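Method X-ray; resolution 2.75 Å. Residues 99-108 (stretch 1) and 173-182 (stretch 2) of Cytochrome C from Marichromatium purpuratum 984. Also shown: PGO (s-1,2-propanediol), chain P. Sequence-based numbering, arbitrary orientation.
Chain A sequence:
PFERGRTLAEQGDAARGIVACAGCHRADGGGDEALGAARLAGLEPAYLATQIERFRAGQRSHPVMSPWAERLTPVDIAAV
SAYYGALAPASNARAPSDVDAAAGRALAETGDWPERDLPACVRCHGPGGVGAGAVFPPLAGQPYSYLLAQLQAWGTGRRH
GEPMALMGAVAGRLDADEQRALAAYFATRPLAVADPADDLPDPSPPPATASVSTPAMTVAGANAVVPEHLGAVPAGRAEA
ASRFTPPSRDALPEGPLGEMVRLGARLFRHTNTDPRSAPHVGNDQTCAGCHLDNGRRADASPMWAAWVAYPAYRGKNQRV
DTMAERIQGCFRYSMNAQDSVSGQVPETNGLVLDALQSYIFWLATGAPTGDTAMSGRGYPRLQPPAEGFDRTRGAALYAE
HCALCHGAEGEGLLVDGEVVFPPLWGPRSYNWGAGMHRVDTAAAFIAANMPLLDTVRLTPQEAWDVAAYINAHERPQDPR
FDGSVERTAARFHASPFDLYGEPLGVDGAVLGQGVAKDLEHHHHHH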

# COMPACT_ATOMS: atom_id res chain seq x y z
N VAL A 99 -29.15 -3.79 33.95
CA VAL A 99 -27.83 -4.23 33.51
C VAL A 99 -27.72 -4.14 31.99
O VAL A 99 -28.54 -4.72 31.27
CB VAL A 99 -27.54 -5.67 33.98
CG1 VAL A 99 -26.21 -6.18 33.43
CG2 VAL A 99 -27.48 -5.72 35.50
N ASP A 100 -26.66 -3.49 31.52
CA ASP A 100 -26.50 -3.17 30.10
C ASP A 100 -25.84 -4.33 29.37
O ASP A 100 -24.61 -4.44 29.34
CB ASP A 100 -25.68 -1.89 29.94
CG ASP A 100 -25.53 -1.46 28.50
OD1 ASP A 100 -26.30 -1.96 27.62
OD2 ASP A 100 -24.62 -0.64 28.24
N ALA A 101 -26.64 -5.17 28.72
CA ALA A 101 -26.06 -6.31 28.03
C ALA A 101 -25.03 -5.88 26.97
O ALA A 101 -24.11 -6.64 26.65
CB ALA A 101 -27.17 -7.13 27.37
N ALA A 102 -25.17 -4.69 26.40
CA ALA A 102 -24.21 -4.31 25.38
C ALA A 102 -22.80 -4.18 25.93
O ALA A 102 -21.83 -4.34 25.17
CB ALA A 102 -24.65 -3.00 24.74
N ALA A 103 -22.66 -3.91 27.23
CA ALA A 103 -21.33 -3.76 27.83
C ALA A 103 -20.53 -5.06 27.85
O ALA A 103 -19.34 -5.02 28.15
CB ALA A 103 -21.45 -3.26 29.25
N GLY A 104 -21.19 -6.19 27.62
CA GLY A 104 -20.50 -7.45 27.54
C GLY A 104 -20.06 -7.80 26.13
O GLY A 104 -19.17 -8.65 25.96
N ARG A 105 -20.68 -7.20 25.11
CA ARG A 105 -20.35 -7.56 23.72
C ARG A 105 -18.84 -7.53 23.45
O ARG A 105 -18.31 -8.42 22.76
CB ARG A 105 -21.09 -6.63 22.74
CG ARG A 105 -20.75 -6.82 21.26
CD ARG A 105 -21.69 -6.03 20.39
NE ARG A 105 -21.56 -6.38 18.98
CZ ARG A 105 -22.13 -5.68 17.99
NH1 ARG A 105 -22.86 -4.59 18.28
NH2 ARG A 105 -21.96 -6.04 16.72
N ALA A 106 -18.13 -6.54 23.98
CA ALA A 106 -16.72 -6.44 23.63
C ALA A 106 -15.98 -7.68 24.08
O ALA A 106 -15.29 -8.33 23.29
CB ALA A 106 -16.10 -5.19 24.21
N LEU A 107 -16.13 -8.04 25.37
CA LEU A 107 -15.44 -9.22 25.89
C LEU A 107 -15.95 -10.50 25.23
O LEU A 107 -15.17 -11.39 24.91
CB LEU A 107 -15.59 -9.28 27.41
CG LEU A 107 -14.71 -8.29 28.20
CD1 LEU A 107 -15.11 -8.30 29.68
CD2 LEU A 107 -13.22 -8.57 28.06
N ALA A 108 -17.26 -10.59 25.01
CA ALA A 108 -17.81 -11.84 24.49
C ALA A 108 -17.23 -12.17 23.14
O ALA A 108 -16.96 -13.34 22.85
CB ALA A 108 -19.34 -11.79 24.40
C1 PGO P . -11.72 -11.12 40.36
C2 PGO P . -10.67 -11.64 41.36
C3 PGO P . -9.31 -10.95 41.16
O1 PGO P . -12.84 -12.01 40.26
O2 PGO P . -10.61 -13.09 41.26
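Stretch 2 173-182: RLDADEQRAL

The two backbones come unusually close at a glycine: the CA atoms of Gly104 and Leu182 are 4.4 Å apart, and a CB on Gly104 would point toward stretch 2 and lie only 2.7 Å from Ala181 O, a clash. The bare glycine therefore lets one helix settle almost directly on the other. After Arg173, which is not extended, Leu174 and Asp175 run extended and lead into a helix that begins at Ala176 and runs on past Leu182; its axis passes 7.6 Å from that of the stretch 1 helix, with a signed crossing angle of -96°, so the two run nearly perpendicular. Asp175 is the N-cap: its OD1 accepts from Glu178 N at 2.9 Å, while Asp175 N returns a bond to Glu178 OE1 at 3.0 Å, closing a reciprocal capping box. The CA-to-CB bond of Ala181 points toward stretch 1, its CB 3.5 Å from Gly104 N and 3.8 Å from Ala103 CB. One residue on, Leu182 starts sideways, but its end comes nearer, placing CD2 3.7 Å from Gly104 O and 3.8 Å from Ala108 N. The CA-to-CB bond of Leu107 points toward stretch 2, and the side chain is in the m, t rotamer; its CD1 gathers three neighbours, Glu178 CG at 3.7 Å, Leu182 CD1 at 3.8 Å and Leu174 CD2 at 4.0 Å. Near the start of stretch 1, extended Val99 sets CG1 3.9 Å from Arg180 O and 4.1 Å from Arg180 CB. The guanidinium of Arg180 is engaged within its own helix, NH2 forming a salt bridge with Asp177 OD1 at 2.8 Å. No hydrogen bond crosses between the stretches; the contact, burying 398 Å² in total, rests on close packing. Away from the contact, propanediol O1 gives a weak hydrogen bond to Leu174 O at 3.3 Å.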

# COMPACT_ATOMS: atom_id res chain seq x y z
N ARG A 173 -9.86 -12.89 35.66
CA ARG A 173 -9.46 -11.72 34.91
C ARG A 173 -10.63 -10.78 34.64
O ARG A 173 -10.48 -9.80 33.91
CB ARG A 173 -8.79 -12.20 33.62
CG ARG A 173 -7.56 -13.08 33.89
CD ARG A 173 -6.85 -13.51 32.63
NE ARG A 173 -5.95 -14.63 32.85
CZ ARG A 173 -5.00 -15.02 32.00
NH1 ARG A 173 -4.81 -14.38 30.86
NH2 ARG A 173 -4.23 -16.03 32.30
N LEU A 174 -11.79 -11.06 35.22
CA LEU A 174 -12.98 -10.23 35.09
C LEU A 174 -13.32 -9.57 36.42
O LEU A 174 -13.15 -10.17 37.48
CB LEU A 174 -14.18 -11.08 34.65
CG LEU A 174 -14.05 -11.94 33.40
CD1 LEU A 174 -15.30 -12.83 33.21
CD2 LEU A 174 -13.84 -11.05 32.24
N ASP A 175 -13.81 -8.32 36.36
CA ASP A 175 -14.34 -7.64 37.53
C ASP A 175 -15.86 -7.86 37.60
O ASP A 175 -16.47 -8.40 36.69
CB ASP A 175 -13.93 -6.14 37.56
CG ASP A 175 -14.59 -5.28 36.47
OD1 ASP A 175 -15.79 -5.50 36.14
OD2 ASP A 175 -13.93 -4.31 35.99
N ALA A 176 -16.45 -7.51 38.75
CA ALA A 176 -17.86 -7.79 38.99
C ALA A 176 -18.77 -7.22 37.90
O ALA A 176 -19.76 -7.86 37.52
CB ALA A 176 -18.26 -7.19 40.34
N ASP A 177 -18.50 -5.98 37.46
CA ASP A 177 -19.33 -5.36 36.43
C ASP A 177 -19.29 -6.16 35.15
O ASP A 177 -20.33 -6.43 34.53
CB ASP A 177 -18.88 -3.91 36.18
CG ASP A 177 -19.33 -2.95 37.30
OD1 ASP A 177 -19.98 -3.42 38.29
OD2 ASP A 177 -19.05 -1.73 37.18
N GLU A 178 -18.10 -6.62 34.77
CA GLU A 178 -17.99 -7.37 33.53
C GLU A 178 -18.73 -8.69 33.64
O GLU A 178 -19.36 -9.13 32.67
CB GLU A 178 -16.51 -7.59 33.18
CG GLU A 178 -15.83 -6.33 32.70
CD GLU A 178 -14.32 -6.39 32.79
OE1 GLU A 178 -13.82 -7.14 33.65
OE2 GLU A 178 -13.63 -5.67 32.05
N GLN A 179 -18.72 -9.30 34.83
CA GLN A 179 -19.43 -10.56 35.02
C GLN A 179 -20.92 -10.39 34.78
O GLN A 179 -21.54 -11.19 34.06
CB GLN A 179 -19.18 -11.11 36.41
CG GLN A 179 -17.78 -11.63 36.57
CD GLN A 179 -17.50 -12.16 37.94
OE1 GLN A 179 -18.39 -12.15 38.80
NE2 GLN A 179 -16.29 -12.69 38.14
N ARG A 180 -21.50 -9.30 35.30
CA ARG A 180 -22.93 -9.07 35.08
C ARG A 180 -23.20 -8.81 33.60
O ARG A 180 -24.11 -9.43 33.02
CB ARG A 180 -23.42 -7.91 35.95
CG ARG A 180 -23.49 -8.25 37.45
CD ARG A 180 -24.07 -7.11 38.27
NE ARG A 180 -23.01 -6.15 38.60
CZ ARG A 180 -22.20 -6.25 39.66
NH1 ARG A 180 -22.31 -7.26 40.54
NH2 ARG A 180 -21.27 -5.31 39.84
N ALA A 181 -22.37 -7.98 32.96
CA ALA A 181 -22.63 -7.65 31.57
C ALA A 181 -22.53 -8.89 30.69
O ALA A 181 -23.39 -9.11 29.83
CB ALA A 181 -21.66 -6.58 31.11
N LEU A 182 -21.49 -9.70 30.90
CA LEU A 182 -21.31 -10.94 30.16
C LEU A 182 -22.46 -11.89 30.41
O LEU A 182 -22.87 -12.63 29.52
CB LEU A 182 -19.99 -11.60 30.54
CG LEU A 182 -18.81 -10.84 29.92
CD1 LEU A 182 -17.52 -11.07 30.62
CD2 LEU A 182 -18.64 -11.27 28.51